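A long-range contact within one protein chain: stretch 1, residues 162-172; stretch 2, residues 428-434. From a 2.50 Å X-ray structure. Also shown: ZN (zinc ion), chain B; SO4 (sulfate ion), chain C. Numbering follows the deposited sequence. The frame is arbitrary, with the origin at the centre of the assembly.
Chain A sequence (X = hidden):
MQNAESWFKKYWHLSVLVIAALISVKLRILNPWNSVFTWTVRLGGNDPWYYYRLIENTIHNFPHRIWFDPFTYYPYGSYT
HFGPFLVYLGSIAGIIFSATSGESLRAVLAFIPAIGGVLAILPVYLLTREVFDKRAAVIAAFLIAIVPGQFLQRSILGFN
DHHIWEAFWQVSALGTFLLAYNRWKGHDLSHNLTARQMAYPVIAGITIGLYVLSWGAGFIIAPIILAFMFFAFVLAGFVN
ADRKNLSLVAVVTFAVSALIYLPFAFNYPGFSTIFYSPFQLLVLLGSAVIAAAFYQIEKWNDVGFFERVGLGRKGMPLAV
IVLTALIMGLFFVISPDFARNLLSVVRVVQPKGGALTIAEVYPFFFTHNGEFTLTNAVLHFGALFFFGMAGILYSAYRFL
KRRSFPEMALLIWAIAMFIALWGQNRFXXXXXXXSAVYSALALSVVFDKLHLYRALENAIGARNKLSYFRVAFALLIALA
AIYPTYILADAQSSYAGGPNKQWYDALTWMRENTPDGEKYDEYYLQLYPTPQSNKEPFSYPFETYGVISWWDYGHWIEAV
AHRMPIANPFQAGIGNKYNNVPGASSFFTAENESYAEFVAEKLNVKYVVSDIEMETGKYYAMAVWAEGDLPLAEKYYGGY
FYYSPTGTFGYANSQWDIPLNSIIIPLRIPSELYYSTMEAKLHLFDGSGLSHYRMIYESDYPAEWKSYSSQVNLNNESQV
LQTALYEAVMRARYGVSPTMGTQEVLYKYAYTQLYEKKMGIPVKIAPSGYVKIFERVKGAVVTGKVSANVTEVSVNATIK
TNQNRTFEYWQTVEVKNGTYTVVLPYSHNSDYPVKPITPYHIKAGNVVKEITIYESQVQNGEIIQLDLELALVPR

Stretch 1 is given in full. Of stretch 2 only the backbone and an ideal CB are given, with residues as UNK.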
# COMPACT_ATOMS: atom_id res chain seq x y z
N HIS A 162 -1.49 10.66 1.07
CA HIS A 162 -0.72 11.90 1.06
C HIS A 162 0.08 12.13 -0.23
O HIS A 162 0.75 13.16 -0.37
CB HIS A 162 0.21 11.95 2.28
CG HIS A 162 1.16 10.80 2.37
ND1 HIS A 162 1.23 9.97 3.48
CD2 HIS A 162 2.09 10.33 1.50
CE1 HIS A 162 2.16 9.05 3.28
NE2 HIS A 162 2.69 9.24 2.09
N HIS A 163 0.02 11.19 -1.18
CA HIS A 163 0.87 11.31 -2.38
C HIS A 163 0.46 12.50 -3.26
O HIS A 163 1.31 13.13 -3.88
CB HIS A 163 0.92 9.99 -3.19
CG HIS A 163 1.26 8.79 -2.38
ND1 HIS A 163 2.52 8.58 -1.84
CD2 HIS A 163 0.52 7.71 -1.98
CE1 HIS A 163 2.53 7.45 -1.15
NE2 HIS A 163 1.33 6.91 -1.24
N ILE A 164 -0.83 12.80 -3.34
CA ILE A 164 -1.23 13.98 -4.09
C ILE A 164 -0.65 15.22 -3.41
O ILE A 164 -0.23 16.15 -4.09
CB ILE A 164 -2.78 14.11 -4.28
CG1 ILE A 164 -3.12 15.40 -5.06
CG2 ILE A 164 -3.52 14.08 -2.96
CD1 ILE A 164 -2.62 15.40 -6.49
N TRP A 165 -0.56 15.20 -2.08
CA TRP A 165 -0.10 16.37 -1.35
C TRP A 165 1.40 16.55 -1.36
O TRP A 165 1.90 17.67 -1.22
CB TRP A 165 -0.65 16.36 0.07
CG TRP A 165 -2.16 16.36 0.07
CD1 TRP A 165 -2.99 15.32 0.37
CD2 TRP A 165 -3.00 17.46 -0.27
NE1 TRP A 165 -4.30 15.71 0.24
CE2 TRP A 165 -4.34 17.02 -0.15
CE3 TRP A 165 -2.76 18.78 -0.67
CZ2 TRP A 165 -5.43 17.86 -0.41
CZ3 TRP A 165 -3.85 19.61 -0.93
CH2 TRP A 165 -5.17 19.15 -0.80
N GLU A 166 2.13 15.45 -1.52
CA GLU A 166 3.55 15.54 -1.79
C GLU A 166 3.71 16.34 -3.08
O GLU A 166 4.47 17.30 -3.12
CB GLU A 166 4.16 14.15 -2.00
CG GLU A 166 4.28 13.32 -0.76
CD GLU A 166 4.81 11.95 -1.08
OE1 GLU A 166 4.07 10.96 -0.91
OE2 GLU A 166 5.98 11.86 -1.54
N ALA A 167 3.00 15.94 -4.12
CA ALA A 167 3.11 16.65 -5.40
C ALA A 167 2.67 18.11 -5.27
O ALA A 167 3.38 19.02 -5.70
CB ALA A 167 2.32 15.94 -6.48
N PHE A 168 1.52 18.33 -4.65
CA PHE A 168 0.96 19.67 -4.53
C PHE A 168 1.91 20.60 -3.77
O PHE A 168 2.20 21.70 -4.23
CB PHE A 168 -0.42 19.60 -3.85
CG PHE A 168 -1.15 20.92 -3.81
CD1 PHE A 168 -2.20 21.16 -4.67
CD2 PHE A 168 -0.81 21.90 -2.88
CE1 PHE A 168 -2.89 22.36 -4.63
CE2 PHE A 168 -1.48 23.10 -2.83
CZ PHE A 168 -2.53 23.33 -3.71
N TRP A 169 2.39 20.20 -2.60
CA TRP A 169 3.24 21.10 -1.84
C TRP A 169 4.66 21.22 -2.42
O TRP A 169 5.30 22.26 -2.26
CB TRP A 169 3.25 20.75 -0.34
CG TRP A 169 1.89 20.92 0.31
CD1 TRP A 169 1.11 19.93 0.85
CD2 TRP A 169 1.14 22.14 0.44
NE1 TRP A 169 -0.07 20.46 1.32
CE2 TRP A 169 -0.08 21.81 1.08
CE3 TRP A 169 1.37 23.47 0.08
CZ2 TRP A 169 -1.06 22.78 1.37
CZ3 TRP A 169 0.41 24.42 0.36
CH2 TRP A 169 -0.80 24.08 1.00
N GLN A 170 5.14 20.19 -3.11
CA GLN A 170 6.48 20.28 -3.69
C GLN A 170 6.51 21.32 -4.80
O GLN A 170 7.35 22.23 -4.80
CB GLN A 170 6.97 18.94 -4.24
CG GLN A 170 8.43 18.99 -4.71
CD GLN A 170 8.78 17.87 -5.66
OE1 GLN A 170 9.56 16.97 -5.33
NE2 GLN A 170 8.21 17.91 -6.85
N VAL A 171 5.58 21.18 -5.74
CA VAL A 171 5.40 22.14 -6.83
C VAL A 171 5.11 23.54 -6.27
O VAL A 171 5.70 24.52 -6.72
CB VAL A 171 4.29 21.70 -7.78
CG1 VAL A 171 4.13 22.69 -8.94
CG2 VAL A 171 4.60 20.31 -8.32
N SER A 172 4.21 23.61 -5.30
CA SER A 172 3.91 24.86 -4.61
C SER A 172 5.16 25.49 -4.05
O SER A 172 5.35 26.69 -4.17
CB SER A 172 2.92 24.64 -3.46
OG SER A 172 1.62 24.37 -3.94
N UNK A 428 6.62 7.51 -9.13
CA UNK A 428 6.27 7.96 -10.48
C UNK A 428 5.48 9.26 -10.47
O UNK A 428 5.68 10.11 -11.35
CB UNK A 428 5.46 6.88 -11.20
N UNK A 429 4.59 9.43 -9.49
CA UNK A 429 3.71 10.60 -9.42
C UNK A 429 4.46 11.94 -9.41
O UNK A 429 3.93 12.97 -9.81
CB UNK A 429 2.84 10.50 -8.17
N UNK A 430 5.71 11.91 -8.96
CA UNK A 430 6.51 13.12 -8.97
C UNK A 430 6.86 13.61 -10.38
O UNK A 430 7.17 14.80 -10.57
CB UNK A 430 7.80 12.88 -8.18
N UNK A 431 6.82 12.72 -11.37
CA UNK A 431 7.15 13.11 -12.74
C UNK A 431 5.98 13.83 -13.40
O UNK A 431 6.16 14.55 -14.38
CB UNK A 431 7.54 11.88 -13.56
N UNK A 432 4.79 13.63 -12.85
CA UNK A 432 3.57 14.20 -13.42
C UNK A 432 3.69 15.71 -13.66
O UNK A 432 3.55 16.18 -14.78
CB UNK A 432 2.38 13.92 -12.50
N UNK A 433 3.96 16.46 -12.59
CA UNK A 433 4.16 17.90 -12.72
C UNK A 433 5.29 18.22 -13.68
O UNK A 433 5.22 19.22 -14.39
CB UNK A 433 4.45 18.52 -11.35
N UNK A 434 6.33 17.39 -13.70
CA UNK A 434 7.45 17.62 -14.61
C UNK A 434 7.00 17.50 -16.05
O UNK A 434 7.26 18.39 -16.86
CB UNK A 434 8.59 16.64 -14.33
ZN ZN B . 0.41 5.39 -0.01
S SO4 C . 4.80 6.26 2.26
O1 SO4 C . 3.58 5.88 2.99
O2 SO4 C . 5.96 5.98 3.11
O3 SO4 C . 4.86 5.48 1.02
O4 SO4 C . 4.81 7.69 1.90

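The two helices run in broadly the same direction, their axes 38° apart and 9.4 Å distant at closest approach.

Position 428 comes first and has little to say to stretch 1. Nothing of that stretch lies within 5.5 Å of its ideal CB, so the contact sets no demand, and many residues would serve. The deposited residue is Ala428, which makes no contact here.

At position 429 the CA-to-CB bond points toward stretch 1, yet the ideal CB stops 5.3 Å from His163 O. Beyond it stand the polar atoms of His163 and Glu166, already joined by a hydrogen bond from His163 ND1 to Glu166 OE1 of 3.0 Å. A small residue would leave that gap unfilled from this side; a long one with a polar tip could reach the carboxylate, so tyrosine, lysine, arginine or glutamine are all reasonable. The residue is Tyr429, with chi1 at 55° (p). Its OH donates to Glu166 OE2 at 2.8 Å and accepts a weak hydrogen bond from His163 ND1 at 3.2 Å, so the hydroxyl ties into both partners of the existing pair. The ring also serves as a surface: His163 CB lies over one face, 3.9 Å from the centroid of the Tyr429 ring. Because His163 NE2 binds the zinc at 2.2 Å, this packing and the weak bond to ND1 both bear on a metal ligand.

Position 430 is subtler. Its CA-to-CB bond points sideways, but its CA is 6.1 Å from the CA of Ala167, and Glu166 and Gln170, both with CA-to-CB toward stretch 2, frame the space a side chain from here could enter. A side chain that turns into this space could approach Glu166 again; a long polar or basic residue would suit, as would an aromatic with a hydroxyl. Tyr430 is found, with chi1 at -83° (m), and the end of its side chain comes nearer than its first bond suggests. Its ring passes Ala167, with CE1 4.4 Å from Ala167 N, and Tyr430 OH reaches to 2.5 Å from Glu166 OE2, a very short approach. One carboxylate oxygen thus gathers two tyrosine hydroxyls from successive positions.

Position 431 is out of reach of stretch 1, which leaves the choice free; it holds Phe431, poorly ordered. Position 432 points sideways with nothing of stretch 1 within 5.5 Å of its ideal CB, and carries Ala432.

At position 433 the rule changes. The bond points toward stretch 1 and the ideal CB is already 3.5 Å from Val171 CG2, a methyl offering apolar contact and no polar group. A small apolar residue fits best, alanine most obviously, with glycine possible at the cost of the contact. Ala433 is there, its CB packing on Val171 CG2 at 3.5 Å.

Position 434 turns sideways again, with no neighbour from stretch 1 close to its ideal CB, so the contact decides little; Val434 occupies it.

Stretch 2 (428-434) AYYFAAV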
# COMPACT_ATOMS: atom_id res chain seq x y z
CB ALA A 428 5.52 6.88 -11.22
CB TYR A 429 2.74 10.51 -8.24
CG TYR A 429 3.40 10.30 -6.89
CD1 TYR A 429 3.90 11.37 -6.17
CD2 TYR A 429 3.48 9.04 -6.33
CE1 TYR A 429 4.51 11.19 -4.93
CE2 TYR A 429 4.07 8.85 -5.11
CZ TYR A 429 4.59 9.93 -4.41
OH TYR A 429 5.18 9.74 -3.19
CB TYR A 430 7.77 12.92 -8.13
CG TYR A 430 7.60 13.13 -6.63
CD1 TYR A 430 7.23 14.36 -6.12
CD2 TYR A 430 7.86 12.11 -5.74
CE1 TYR A 430 7.10 14.56 -4.76
CE2 TYR A 430 7.73 12.30 -4.38
CZ TYR A 430 7.36 13.53 -3.90
OH TYR A 430 7.24 13.75 -2.55
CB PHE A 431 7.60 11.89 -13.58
CG PHE A 431 8.97 11.37 -13.24
CD1 PHE A 431 10.03 12.25 -13.03
CD2 PHE A 431 9.20 10.01 -13.11
CE1 PHE A 431 11.30 11.77 -12.71
CE2 PHE A 431 10.47 9.52 -12.79
CZ PHE A 431 11.51 10.40 -12.59
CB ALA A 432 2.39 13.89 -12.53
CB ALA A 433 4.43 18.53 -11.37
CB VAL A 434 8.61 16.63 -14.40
CG1 VAL A 434 9.67 16.84 -15.49
CG2 VAL A 434 9.23 16.79 -13.03
O HOH W 1 2.59 4.14 -0.04
O HOH W 2 0.68 6.43 2.00
O HOH W 3 -0.39 3.45 -0.56
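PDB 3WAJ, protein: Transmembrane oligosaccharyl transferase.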